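Local coordinates for glycoside Hydrolase Family 43_12 (Metagenome, PDB 7JVH), which probably hydrolyses glycosidic bonds in arabinose- or xylose-containing plant polysaccharides or oligosaccharides, at residues Gly59-Pro64 with Gly375-Gly380; Leu75-Phe80 with Gly85-His90; Phe382-Asp387 with Leu434-Gln439. All coordinates share one frame; numbering follows the deposited sequence.

Contact 1: Gly59-Pro64 with Gly375-Gly380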
ATOM      1  N   GLY A  59      -6.624   1.158  -4.131  1.00 45.84           N
ATOM      2  CA  GLY A  59      -5.324   0.629  -4.525  1.00 56.87           C
ATOM      3  C   GLY A  59      -4.508   0.167  -3.320  1.00 55.21           C
ATOM      4  O   GLY A  59      -4.993   0.215  -2.179  1.00 54.75           O
ATOM      5  N   CYS A  60      -3.268  -0.256  -3.576  1.00 45.07           N
ATOM      6  CA  CYS A  60      -2.405  -0.827  -2.548  1.00 42.16           C
ATOM      7  C   CYS A  60      -2.105   0.163  -1.419  1.00 56.68           C
ATOM      8  O   CYS A  60      -1.211   1.019  -1.532  1.00 51.88           O
ATOM      9  CB  CYS A  60      -1.097  -1.354  -3.125  1.00 48.11           C
ATOM     10  SG  CYS A  60      -0.167  -2.387  -1.957  1.00 58.53           S
ATOM     11  N   TYR A  61      -2.893   0.038  -0.341  1.00 42.84           N
ATOM     12  CA  TYR A  61      -2.697   0.776   0.897  1.00 54.90           C
ATOM     13  C   TYR A  61      -3.071  -0.163   2.036  1.00 54.69           C
ATOM     14  O   TYR A  61      -4.117   0.002   2.660  1.00 51.11           O
ATOM     15  CB  TYR A  61      -3.543   2.042   0.932  1.00 55.41           C
ATOM     16  CG  TYR A  61      -3.070   3.080  -0.054  1.00 52.01           C
ATOM     17  CD1 TYR A  61      -2.049   3.961   0.272  1.00 53.04           C
ATOM     18  CD2 TYR A  61      -3.626   3.161  -1.322  1.00 49.17           C
ATOM     19  CE1 TYR A  61      -1.617   4.914  -0.633  1.00 54.62           C
ATOM     20  CE2 TYR A  61      -3.198   4.123  -2.234  1.00 49.03           C
ATOM     21  CZ  TYR A  61      -2.200   4.999  -1.882  1.00 52.35           C
ATOM     22  OH  TYR A  61      -1.755   5.959  -2.769  1.00 48.76           O
ATOM     23  N   PRO A  62      -2.251  -1.208   2.297  1.00 55.58           N
ATOM     24  CA  PRO A  62      -2.582  -2.227   3.291  1.00 46.67           C
ATOM     25  C   PRO A  62      -2.213  -1.836   4.721  1.00 54.58           C
ATOM     26  O   PRO A  62      -1.604  -0.783   4.969  1.00 60.61           O
ATOM     27  CB  PRO A  62      -1.753  -3.436   2.820  1.00 57.17           C
ATOM     28  CG  PRO A  62      -1.099  -3.014   1.514  1.00 34.02           C
ATOM     29  CD  PRO A  62      -1.004  -1.530   1.593  1.00 48.69           C
ATOM     30  N   ASP A  63      -2.620  -2.694   5.657  1.00 53.15           N
ATOM     31  CA  ASP A  63      -2.242  -2.592   7.061  1.00 49.64           C
ATOM     32  C   ASP A  63      -2.383  -1.156   7.564  1.00 47.58           C
ATOM     33  O   ASP A  63      -1.407  -0.520   7.945  1.00 50.98           O
ATOM     34  CB  ASP A  63      -0.797  -3.088   7.241  1.00 46.40           C
ATOM     35  CG  ASP A  63      -0.575  -4.469   6.663  1.00 46.79           C
ATOM     36  OD1 ASP A  63      -1.342  -5.407   7.003  1.00 36.20           O
ATOM     37  OD2 ASP A  63       0.379  -4.615   5.863  1.00 54.82           O
ATOM     38  N   PRO A  64      -3.603  -0.582   7.562  1.00 59.89           N
ATOM     39  CA  PRO A  64      -3.779   0.827   7.913  1.00 44.00           C
ATOM     40  C   PRO A  64      -3.661   1.030   9.411  1.00 59.88           C
ATOM     41  O   PRO A  64      -4.221   0.250  10.192  1.00 56.20           O
ATOM     42  CB  PRO A  64      -5.199   1.126   7.436  1.00 40.46           C
ATOM     43  CG  PRO A  64      -5.906  -0.189   7.511  1.00 50.26           C
ATOM     44  CD  PRO A  64      -4.873  -1.240   7.203  1.00 63.79           C
ATOM     45  N   GLY A 375      -7.079  19.913  -2.761  1.00 81.42           N
ATOM     46  CA  GLY A 375      -5.876  19.074  -2.663  1.00 71.27           C
ATOM     47  C   GLY A 375      -6.171  17.766  -1.975  1.00 76.31           C
ATOM     48  O   GLY A 375      -5.230  17.126  -1.536  1.00 80.87           O
ATOM     49  N   PHE A 376      -7.442  17.388  -1.910  1.00 71.28           N
ATOM     50  CA  PHE A 376      -7.855  16.152  -1.217  1.00 64.30           C
ATOM     51  C   PHE A 376      -7.646  14.941  -2.109  1.00 61.25           C
ATOM     52  O   PHE A 376      -7.786  15.043  -3.312  1.00 66.52           O
ATOM     53  CB  PHE A 376      -9.318  16.238  -0.805  1.00 63.96           C
ATOM     54  CG  PHE A 376      -9.517  17.114   0.396  1.00 69.82           C
ATOM     55  CD1 PHE A 376      -9.042  16.727   1.629  1.00 65.49           C
ATOM     56  CD2 PHE A 376     -10.130  18.344   0.281  1.00 62.12           C
ATOM     57  CE1 PHE A 376      -9.201  17.545   2.730  1.00 69.32           C
ATOM     58  CE2 PHE A 376     -10.284  19.157   1.384  1.00 59.28           C
ATOM     59  CZ  PHE A 376      -9.820  18.757   2.605  1.00 65.67           C
ATOM     60  N   PHE A 377      -7.343  13.827  -1.462  1.00 41.96           N
ATOM     61  CA  PHE A 377      -7.117  12.554  -2.106  1.00 45.32           C
ATOM     62  C   PHE A 377      -8.410  12.113  -2.786  1.00 53.80           C
ATOM     63  O   PHE A 377      -9.485  12.268  -2.213  1.00 53.63           O
ATOM     64  CB  PHE A 377      -6.673  11.539  -1.047  1.00 44.91           C
ATOM     65  CG  PHE A 377      -5.965  10.335  -1.597  1.00 48.71           C
ATOM     66  CD1 PHE A 377      -4.716  10.461  -2.179  1.00 60.49           C
ATOM     67  CD2 PHE A 377      -6.525   9.071  -1.488  1.00 50.76           C
ATOM     68  CE1 PHE A 377      -4.048   9.341  -2.667  1.00 57.22           C
ATOM     69  CE2 PHE A 377      -5.876   7.960  -1.994  1.00 57.57           C
ATOM     70  CZ  PHE A 377      -4.624   8.085  -2.570  1.00 44.87           C
ATOM     71  N   PRO A 378      -8.356  11.555  -4.020  1.00 56.32           N
ATOM     72  CA  PRO A 378      -9.570  11.180  -4.746  1.00 52.44           C
ATOM     73  C   PRO A 378     -10.226   9.926  -4.211  1.00 52.30           C
ATOM     74  O   PRO A 378      -9.666   9.270  -3.360  1.00 59.89           O
ATOM     75  CB  PRO A 378      -9.053  10.934  -6.163  1.00 60.92           C
ATOM     76  CG  PRO A 378      -7.647  10.470  -5.962  1.00 48.91           C
ATOM     77  CD  PRO A 378      -7.128  11.248  -4.777  1.00 48.29           C
ATOM     78  N   ASN A 379     -11.442   9.641  -4.688  1.00 59.43           N
ATOM     79  CA  ASN A 379     -12.126   8.364  -4.500  1.00 46.00           C
ATOM     80  C   ASN A 379     -13.177   8.206  -5.596  1.00 47.79           C
ATOM     81  O   ASN A 379     -13.270   9.053  -6.500  1.00 52.69           O
ATOM     82  CB  ASN A 379     -12.734   8.242  -3.099  1.00 40.79           C
ATOM     83  CG  ASN A 379     -12.673   6.821  -2.568  1.00 48.26           C
ATOM     84  OD1 ASN A 379     -13.330   5.918  -3.100  1.00 52.25           O
ATOM     85  ND2 ASN A 379     -11.862   6.601  -1.547  1.00 45.49           N
ATOM     86  N   GLY A 380     -13.944   7.117  -5.553  1.00 45.83           N
ATOM     87  CA  GLY A 380     -14.867   6.797  -6.630  1.00 46.80           C
ATOM     88  C   GLY A 380     -14.135   6.660  -7.966  1.00 46.17           C
ATOM     89  O   GLY A 380     -13.003   6.192  -8.015  1.00 47.99           O
TER
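An offset edge-to-face aromatic pair, Tyr61 with Phe377, joins the loop before strand 65-69 of the catalytic family 43 domain to the loop that leads into strand 383-386. The two side chains approach from opposite directions, and the edge of Phe377 is turned toward the face of Tyr61. Ring centroids are 5.9 Å apart and the planes stand at 86°, almost perpendicular. Contact is confined to the far ends of both rings: Phe377 CZ lies 4.0 Å from Tyr61 CZ and 3.6 Å from Tyr61 OH, the hydroxyl oxygen sitting near the plane of the phenylalanine ring at its edge. With CG anti to the backbone N (chi1 -160°), the ring of Phe377 is directed toward Tyr61. One of its faces carries Pro378 CD, 3.5 Å above the plane and offset toward the rim, while Phe89 meets the ring edge-to-face. Large aromatics suit these buried places, since together they span the distance between two loops that share no hydrogen bond here. Farther along the segment 375-380, Asn379 OD1 accepts Gly380 N at 2.8 Å and Asn379 ND2 reaches Pro55 O. Beyond Tyr61, Asp63 OD2 bonds both Ser78 OG and a glycerol probably taken from the crystallisation liquor. This Tyr-Pro-Asp-Pro loop introduces the first blade of the five-bladed beta-propeller characteristic of family 43.

Contact 2: Leu75-Phe80 with Gly85-His90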
ATOM      1  N   LEU A  75      -2.818   8.920   9.176  1.00 55.59           N
ATOM      2  CA  LEU A  75      -3.080   7.556   8.742  1.00 57.35           C
ATOM      3  C   LEU A  75      -1.942   7.109   7.844  1.00 51.29           C
ATOM      4  O   LEU A  75      -1.520   7.857   6.965  1.00 63.32           O
ATOM      5  CB  LEU A  75      -4.415   7.497   7.998  1.00 56.75           C
ATOM      6  CG  LEU A  75      -4.749   6.253   7.167  1.00 58.20           C
ATOM      7  CD1 LEU A  75      -5.285   5.108   8.017  1.00 38.31           C
ATOM      8  CD2 LEU A  75      -5.737   6.656   6.061  1.00 52.90           C
ATOM      9  N   VAL A  76      -1.448   5.889   8.081  1.00 57.18           N
ATOM     10  CA  VAL A  76      -0.311   5.342   7.350  1.00 54.57           C
ATOM     11  C   VAL A  76      -0.540   3.886   6.942  1.00 53.56           C
ATOM     12  O   VAL A  76      -1.414   3.212   7.495  1.00 58.01           O
ATOM     13  CB  VAL A  76       0.989   5.484   8.148  1.00 51.03           C
ATOM     14  CG1 VAL A  76       1.292   6.948   8.438  1.00 40.27           C
ATOM     15  CG2 VAL A  76       0.940   4.685   9.444  1.00 56.23           C
ATOM     16  N   ASN A  77       0.262   3.431   5.968  1.00 53.44           N
ATOM     17  CA  ASN A  77       0.127   2.134   5.310  1.00 45.53           C
ATOM     18  C   ASN A  77       1.496   1.469   5.042  1.00 37.32           C
ATOM     19  O   ASN A  77       2.533   2.143   4.957  1.00 50.11           O
ATOM     20  CB  ASN A  77      -0.601   2.322   3.978  1.00 55.39           C
ATOM     21  CG  ASN A  77      -1.961   2.982   4.139  1.00 62.36           C
ATOM     22  OD1 ASN A  77      -2.129   4.200   3.950  1.00 63.87           O
ATOM     23  ND2 ASN A  77      -2.953   2.170   4.487  1.00 56.66           N
ATOM     24  N   SER A  78       1.485   0.141   4.910  1.00 38.48           N
ATOM     25  CA  SER A  78       2.635  -0.624   4.472  1.00 39.02           C
ATOM     26  C   SER A  78       2.873  -0.368   2.986  1.00 50.65           C
ATOM     27  O   SER A  78       1.966   0.050   2.278  1.00 47.80           O
ATOM     28  CB  SER A  78       2.434  -2.120   4.735  1.00 42.91           C
ATOM     29  OG  SER A  78       1.194  -2.581   4.265  1.00 39.98           O
ATOM     30  N   SER A  79       4.112  -0.602   2.527  1.00 57.83           N
ATOM     31  CA  SER A  79       4.525  -0.283   1.167  1.00 51.10           C
ATOM     32  C   SER A  79       5.559  -1.210   0.539  1.00 53.67           C
ATOM     33  O   SER A  79       5.866  -1.084  -0.653  1.00 48.10           O
ATOM     34  CB  SER A  79       5.028   1.163   1.101  1.00 49.03           C
ATOM     35  OG  SER A  79       5.985   1.437   2.102  1.00 56.79           O
ATOM     36  N   PHE A  80       6.139  -2.111   1.338  1.00 57.71           N
ATOM     37  CA  PHE A  80       7.011  -3.174   0.837  1.00 50.19           C
ATOM     38  C   PHE A  80       8.250  -2.579   0.127  1.00 49.48           C
ATOM     39  O   PHE A  80       8.980  -1.812   0.756  1.00 53.64           O
ATOM     40  CB  PHE A  80       6.135  -4.188   0.072  1.00 51.78           C
ATOM     41  CG  PHE A  80       5.001  -4.682   0.918  1.00 65.87           C
ATOM     42  CD1 PHE A  80       5.194  -5.726   1.804  1.00 56.78           C
ATOM     43  CD2 PHE A  80       3.783  -4.038   0.919  1.00 67.90           C
ATOM     44  CE1 PHE A  80       4.179  -6.156   2.633  1.00 57.14           C
ATOM     45  CE2 PHE A  80       2.764  -4.472   1.774  1.00 68.04           C
ATOM     46  CZ  PHE A  80       2.974  -5.526   2.626  1.00 52.97           C
ATOM     47  N   GLY A  85       8.562   5.018   1.125  1.00 51.10           N
ATOM     48  CA  GLY A  85       7.701   4.046   1.776  1.00 49.57           C
ATOM     49  C   GLY A  85       6.840   4.681   2.841  1.00 51.24           C
ATOM     50  O   GLY A  85       7.144   5.769   3.315  1.00 56.23           O
ATOM     51  N   VAL A  86       5.760   3.980   3.201  1.00 53.34           N
ATOM     52  CA  VAL A  86       4.797   4.385   4.233  1.00 52.32           C
ATOM     53  C   VAL A  86       4.199   5.755   3.930  1.00 46.68           C
ATOM     54  O   VAL A  86       4.637   6.765   4.482  1.00 56.67           O
ATOM     55  CB  VAL A  86       5.424   4.351   5.652  1.00 56.10           C
ATOM     56  CG1 VAL A  86       4.374   4.619   6.735  1.00 49.23           C
ATOM     57  CG2 VAL A  86       6.126   3.024   5.873  1.00 53.68           C
ATOM     58  N   PRO A  87       3.164   5.834   3.062  1.00 47.28           N
ATOM     59  CA  PRO A  87       2.530   7.118   2.764  1.00 51.51           C
ATOM     60  C   PRO A  87       1.748   7.547   3.990  1.00 55.25           C
ATOM     61  O   PRO A  87       1.229   6.676   4.694  1.00 60.75           O
ATOM     62  CB  PRO A  87       1.607   6.790   1.597  1.00 44.13           C
ATOM     63  CG  PRO A  87       1.319   5.332   1.741  1.00 50.85           C
ATOM     64  CD  PRO A  87       2.532   4.700   2.368  1.00 40.47           C
ATOM     65  N   ILE A  88       1.706   8.857   4.255  1.00 50.68           N
ATOM     66  CA  ILE A  88       1.022   9.389   5.424  1.00 50.85           C
ATOM     67  C   ILE A  88      -0.023  10.443   5.020  1.00 65.15           C
ATOM     68  O   ILE A  88       0.284  11.414   4.312  1.00 72.39           O
ATOM     69  CB  ILE A  88       2.027   9.903   6.477  1.00 53.23           C
ATOM     70  CG1 ILE A  88       1.291  10.511   7.679  1.00 53.08           C
ATOM     71  CG2 ILE A  88       3.027  10.880   5.864  1.00 54.11           C
ATOM     72  CD1 ILE A  88       2.147  10.620   8.924  1.00 50.75           C
ATOM     73  N   PHE A  89      -1.270  10.215   5.455  1.00 66.01           N
ATOM     74  CA  PHE A  89      -2.412  11.067   5.131  1.00 60.97           C
ATOM     75  C   PHE A  89      -2.880  11.819   6.365  1.00 55.20           C
ATOM     76  O   PHE A  89      -2.855  11.279   7.464  1.00 56.99           O
ATOM     77  CB  PHE A  89      -3.543  10.220   4.551  1.00 53.49           C
ATOM     78  CG  PHE A  89      -3.156   9.457   3.311  1.00 60.99           C
ATOM     79  CD1 PHE A  89      -2.627   8.179   3.415  1.00 66.71           C
ATOM     80  CD2 PHE A  89      -3.303  10.018   2.042  1.00 61.44           C
ATOM     81  CE1 PHE A  89      -2.267   7.457   2.278  1.00 60.45           C
ATOM     82  CE2 PHE A  89      -2.931   9.315   0.906  1.00 67.79           C
ATOM     83  CZ  PHE A  89      -2.411   8.031   1.027  1.00 67.02           C
ATOM     84  N   HIS A  90      -3.288  13.077   6.168  1.00 55.22           N
ATOM     85  CA  HIS A  90      -3.829  13.940   7.231  1.00 60.22           C
ATOM     86  C   HIS A  90      -5.278  14.331   6.940  1.00 54.01           C
ATOM     87  O   HIS A  90      -5.632  14.564   5.802  1.00 53.18           O
ATOM     88  CB  HIS A  90      -2.939  15.180   7.419  1.00 65.42           C
ATOM     89  CG  HIS A  90      -3.593  16.301   8.168  1.00 75.07           C
ATOM     90  ND1 HIS A  90      -4.251  17.337   7.538  1.00 75.94           N
ATOM     91  CD2 HIS A  90      -3.672  16.560   9.497  1.00 77.39           C
ATOM     92  CE1 HIS A  90      -4.718  18.178   8.450  1.00 76.51           C
ATOM     93  NE2 HIS A  90      -4.374  17.733   9.644  1.00 70.22           N
TER
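Val76 and Ile88 lie side by side and point the same way. Val76 CG1, anti to the carbonyl carbon (chi1 -60°), rests 3.6 Å from Ile88 CB, and the valine's CB meets Val86 CG1 at 3.8 Å; Val76 thus touches the branched apolar side chains of both residues in this buried place. Leu75 and Phe89 occupy the other face of the sheet. Their backbones form an antiparallel hydrogen-bonded pair, with Phe89 N to Leu75 O at 2.8 Å and nearly straight (172°), and Leu75 N to Phe89 O at 2.9 Å, more bent. The side chains of Asn77 and Phe89 cross at about a right angle, amide and ring planes 72° apart, and Asn77 OD1 comes to the ring edge 3.7 Å from Phe89 CE1, where the slightly positive C-H rim suits an oxygen. The other end of that amide, ND2, is held by Thr336 OG1 and Pro62 O. Past Val76 the pairing gives way to a side-chain bond: Val86 N donates to Ser79 OG at 2.8 Å, a small hydroxyl standing in for a strand carbonyl where the chain turns its corner at Val86. Gly85 fits this spot because a beta-carbon would probably crowd that same OG. Strands 72-76 and 85-91 are the two inner strands of a four-stranded antiparallel sheet, a propeller blade, flanked by 65-69 and 98-102; Val76 and Ile88 both pack on Ile126 of strand 120-129, in the next sheet along the chain, while Pro87 and Phe89 touch Gln99.

Contact 3: Phe382-Asp387 with Leu434-Gln439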
ATOM      1  N   PHE A 382     -12.643   8.735 -11.196  1.00 55.03           N
ATOM      2  CA  PHE A 382     -12.028  10.033 -11.370  1.00 50.38           C
ATOM      3  C   PHE A 382     -10.914   9.933 -12.403  1.00 50.20           C
ATOM      4  O   PHE A 382     -10.574   8.845 -12.863  1.00 58.25           O
ATOM      5  CB  PHE A 382     -11.492  10.549 -10.045  1.00 38.00           C
ATOM      6  CG  PHE A 382     -10.412   9.685  -9.450  1.00 53.18           C
ATOM      7  CD1 PHE A 382      -9.085   9.872  -9.772  1.00 49.32           C
ATOM      8  CD2 PHE A 382     -10.738   8.677  -8.549  1.00 56.42           C
ATOM      9  CE1 PHE A 382      -8.109   9.078  -9.211  1.00 54.22           C
ATOM     10  CE2 PHE A 382      -9.765   7.890  -7.983  1.00 47.01           C
ATOM     11  CZ  PHE A 382      -8.444   8.083  -8.316  1.00 49.61           C
ATOM     12  N   THR A 383     -10.363  11.091 -12.766  1.00 54.91           N
ATOM     13  CA  THR A 383      -9.260  11.204 -13.692  1.00 52.63           C
ATOM     14  C   THR A 383      -8.193  12.060 -13.043  1.00 61.69           C
ATOM     15  O   THR A 383      -8.490  13.152 -12.540  1.00 57.69           O
ATOM     16  CB  THR A 383      -9.691  11.820 -15.032  1.00 45.22           C
ATOM     17  OG1 THR A 383     -10.418  10.836 -15.767  1.00 51.82           O
ATOM     18  CG2 THR A 383      -8.503  12.264 -15.857  1.00 44.99           C
ATOM     19  N   TYR A 384      -6.953  11.536 -13.047  1.00 53.84           N
ATOM     20  CA  TYR A 384      -5.776  12.256 -12.599  1.00 47.31           C
ATOM     21  C   TYR A 384      -4.869  12.462 -13.809  1.00 54.64           C
ATOM     22  O   TYR A 384      -4.317  11.503 -14.354  1.00 56.42           O
ATOM     23  CB  TYR A 384      -5.066  11.478 -11.503  1.00 46.29           C
ATOM     24  CG  TYR A 384      -3.718  12.035 -11.084  1.00 51.38           C
ATOM     25  CD1 TYR A 384      -3.523  13.400 -10.943  1.00 53.09           C
ATOM     26  CD2 TYR A 384      -2.638  11.182 -10.800  1.00 52.08           C
ATOM     27  CE1 TYR A 384      -2.302  13.914 -10.563  1.00 55.78           C
ATOM     28  CE2 TYR A 384      -1.407  11.699 -10.401  1.00 47.08           C
ATOM     29  CZ  TYR A 384      -1.245  13.062 -10.286  1.00 51.27           C
ATOM     30  OH  TYR A 384      -0.045  13.609  -9.900  1.00 47.59           O
ATOM     31  N   SER A 385      -4.758  13.726 -14.237  1.00 48.71           N
ATOM     32  CA  SER A 385      -3.875  14.145 -15.301  1.00 58.95           C
ATOM     33  C   SER A 385      -2.766  14.963 -14.667  1.00 61.72           C
ATOM     34  O   SER A 385      -3.025  15.977 -14.013  1.00 67.82           O
ATOM     35  CB  SER A 385      -4.598  14.986 -16.354  1.00 52.04           C
ATOM     36  OG  SER A 385      -3.702  15.399 -17.365  1.00 40.13           O
ATOM     37  N   GLU A 386      -1.523  14.509 -14.867  1.00 54.61           N
ATOM     38  CA  GLU A 386      -0.356  15.112 -14.279  1.00 57.41           C
ATOM     39  C   GLU A 386       0.541  15.508 -15.435  1.00 72.29           C
ATOM     40  O   GLU A 386       0.832  14.683 -16.313  1.00 75.64           O
ATOM     41  CB  GLU A 386       0.372  14.096 -13.403  1.00 56.43           C
ATOM     42  CG  GLU A 386       1.659  14.600 -12.789  1.00 67.52           C
ATOM     43  CD  GLU A 386       1.448  15.866 -11.974  1.00 72.78           C
ATOM     44  OE1 GLU A 386       0.853  15.753 -10.885  1.00 71.49           O
ATOM     45  OE2 GLU A 386       1.901  16.958 -12.417  1.00 72.83           O
ATOM     46  N   ASP A 387       0.994  16.765 -15.421  1.00 73.55           N
ATOM     47  CA  ASP A 387       1.897  17.313 -16.436  1.00 71.29           C
ATOM     48  C   ASP A 387       3.332  17.499 -15.962  1.00 70.43           C
ATOM     49  O   ASP A 387       4.179  17.882 -16.735  1.00 78.64           O
ATOM     50  CB  ASP A 387       1.316  18.637 -16.949  1.00 72.70           C
ATOM     51  CG  ASP A 387       0.052  18.430 -17.770  1.00 80.64           C
ATOM     52  OD1 ASP A 387      -0.097  17.345 -18.377  1.00 86.96           O
ATOM     53  OD2 ASP A 387      -0.790  19.362 -17.812  1.00 95.08           O
ATOM     54  N   LEU A 434       8.641   5.545 -12.947  1.00 52.37           N
ATOM     55  CA  LEU A 434       7.786   6.193 -11.957  1.00 48.32           C
ATOM     56  C   LEU A 434       6.394   5.605 -12.076  1.00 52.89           C
ATOM     57  O   LEU A 434       5.872   5.480 -13.182  1.00 48.91           O
ATOM     58  CB  LEU A 434       7.765   7.710 -12.137  1.00 56.93           C
ATOM     59  CG  LEU A 434       7.399   8.548 -10.919  1.00 57.90           C
ATOM     60  CD1 LEU A 434       8.342   8.289  -9.762  1.00 59.37           C
ATOM     61  CD2 LEU A 434       7.393  10.022 -11.289  1.00 43.19           C
ATOM     62  N   PHE A 435       5.811   5.229 -10.923  1.00 46.59           N
ATOM     63  CA  PHE A 435       4.640   4.383 -10.868  1.00 33.81           C
ATOM     64  C   PHE A 435       3.508   5.000 -10.057  1.00 47.58           C
ATOM     65  O   PHE A 435       3.725   5.731  -9.085  1.00 44.80           O
ATOM     66  CB  PHE A 435       4.975   3.026 -10.258  1.00 48.05           C
ATOM     67  CG  PHE A 435       5.732   2.105 -11.181  1.00 47.28           C
ATOM     68  CD1 PHE A 435       5.132   1.597 -12.327  1.00 43.19           C
ATOM     69  CD2 PHE A 435       7.044   1.726 -10.888  1.00 39.81           C
ATOM     70  CE1 PHE A 435       5.817   0.750 -13.163  1.00 39.36           C
ATOM     71  CE2 PHE A 435       7.735   0.874 -11.729  1.00 37.81           C
ATOM     72  CZ  PHE A 435       7.127   0.376 -12.863  1.00 41.03           C
ATOM     73  N   HIS A 436       2.288   4.658 -10.485  1.00 45.01           N
ATOM     74  CA  HIS A 436       1.043   5.044  -9.873  1.00 46.20           C
ATOM     75  C   HIS A 436       0.333   3.734  -9.589  1.00 47.09           C
ATOM     76  O   HIS A 436       0.277   2.863 -10.460  1.00 45.24           O
ATOM     77  CB  HIS A 436       0.233   5.888 -10.853  1.00 52.23           C
ATOM     78  CG  HIS A 436      -1.018   6.469 -10.269  1.00 59.64           C
ATOM     79  ND1 HIS A 436      -2.129   5.701  -9.982  1.00 58.62           N
ATOM     80  CD2 HIS A 436      -1.337   7.740  -9.920  1.00 51.94           C
ATOM     81  CE1 HIS A 436      -3.072   6.480  -9.486  1.00 48.65           C
ATOM     82  NE2 HIS A 436      -2.615   7.716  -9.434  1.00 53.64           N
ATOM     83  N   ARG A 437      -0.202   3.594  -8.368  1.00 43.59           N
ATOM     84  CA  ARG A 437      -0.926   2.403  -7.973  1.00 42.54           C
ATOM     85  C   ARG A 437      -2.156   2.214  -8.840  1.00 45.06           C
ATOM     86  O   ARG A 437      -2.817   3.187  -9.215  1.00 46.91           O
ATOM     87  CB  ARG A 437      -1.353   2.517  -6.507  1.00 44.26           C
ATOM     88  CG  ARG A 437      -0.202   2.483  -5.514  1.00 48.18           C
ATOM     89  CD  ARG A 437      -0.688   2.980  -4.177  1.00 53.13           C
ATOM     90  NE  ARG A 437       0.278   2.949  -3.083  1.00 51.58           N
ATOM     91  CZ  ARG A 437       1.275   3.818  -2.928  1.00 56.96           C
ATOM     92  NH1 ARG A 437       1.519   4.779  -3.815  1.00 52.76           N
ATOM     93  NH2 ARG A 437       2.064   3.732  -1.874  1.00 59.55           N
ATOM     94  N   GLN A 438      -2.448   0.955  -9.183  1.00 48.39           N
ATOM     95  CA  GLN A 438      -3.706   0.591  -9.822  1.00 46.34           C
ATOM     96  C   GLN A 438      -4.780   0.680  -8.737  1.00 52.03           C
ATOM     97  O   GLN A 438      -4.838  -0.165  -7.824  1.00 45.23           O
ATOM     98  CB  GLN A 438      -3.651  -0.802 -10.431  1.00 34.93           C
ATOM     99  CG  GLN A 438      -4.955  -1.249 -11.054  1.00 38.78           C
ATOM    100  CD  GLN A 438      -4.815  -2.428 -12.021  1.00 40.15           C
ATOM    101  OE1 GLN A 438      -3.714  -2.861 -12.330  1.00 40.49           O
ATOM    102  NE2 GLN A 438      -5.943  -2.929 -12.513  1.00 35.12           N
ATOM    103  N   GLN A 439      -5.630   1.714  -8.841  1.00 44.50           N
ATOM    104  CA  GLN A 439      -6.646   1.998  -7.833  1.00 38.81           C
ATOM    105  C   GLN A 439      -8.005   1.403  -8.158  1.00 41.57           C
ATOM    106  O   GLN A 439      -8.915   1.467  -7.338  1.00 56.06           O
ATOM    107  CB  GLN A 439      -6.757   3.505  -7.606  1.00 46.16           C
ATOM    108  CG  GLN A 439      -5.544   4.068  -6.883  1.00 39.83           C
ATOM    109  CD  GLN A 439      -5.691   5.536  -6.567  1.00 45.71           C
ATOM    110  OE1 GLN A 439      -5.644   6.372  -7.453  1.00 57.68           O
ATOM    111  NE2 GLN A 439      -5.842   5.857  -5.299  1.00 52.55           N
TER
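Tyr384 and His436 meet rim to rim, neither ring lying over the other, with centroids 5.8 Å apart and planes at 38°. Tyr384 CD2 is 3.7 Å from His436 NE2, and His436 CD2 lies in the plane of the tyrosine ring at its edge. Both side chains run outward from their strands with CG anti to the backbone N (chi1 172° for Tyr384), which lets them bridge backbones whose CA atoms, Tyr384 to His436, are 10.3 Å apart. That spacing belongs to the two layers of a concanavalin A-like beta-sandwich: strand 383-386 lies in one antiparallel sheet and 433-437 is an outer strand of the other. A second, polar-aromatic touch lies between Phe382 and Gln439, whose side chains cross at about a right angle. Gln439 OE1 approaches the phenylalanine edge in its plane, 3.4 Å from Phe382 CZ, so a carbonyl oxygen faces the C-H rim; Gln439 NE2 is bonded to Gln58 O. Hydrogen bonds within each segment steady the groups that meet. Tyr384 OH donates to Glu386 OE1 at 2.5 Å, which accepts through its anti lone pair, and the hydroxyl also bonds Trp397 NE1. Replacing Tyr384 with an alanine would probably leave the rim of His436 without its aromatic neighbour and Glu386 OE1 without the hydroxyl it accepts from. On the facing strand His436 ND1 donates to Arg437 O at 2.7 Å, a bent bond (139°) tilted from the imidazole plane, which helps to set the ring's rotation and presents its CD2-NE2 rim to Tyr384.

Along the chain, contact 2 is nested inside the long loop closed by contact 1, and contact 3 follows both. Contacts 1 and 2 have centres about 10 Å apart and meet at the first propeller blade, where Pro62 O and Ser78 N are probably hydrogen-bonded and Tyr61 packs on Phe89. Contact 3 lies in the C-terminal sandwich, its centre about 12 Å from that of contact 1 and 17 Å from that of contact 2. Arg437 crosses the boundary: its NE bonds Cys60 O, its CD packs on the Tyr61 ring, and NH2 approaches Pro87. Contact 1 therefore lies between blade and sandwich, tying the loop that carries Asp63 to the second domain.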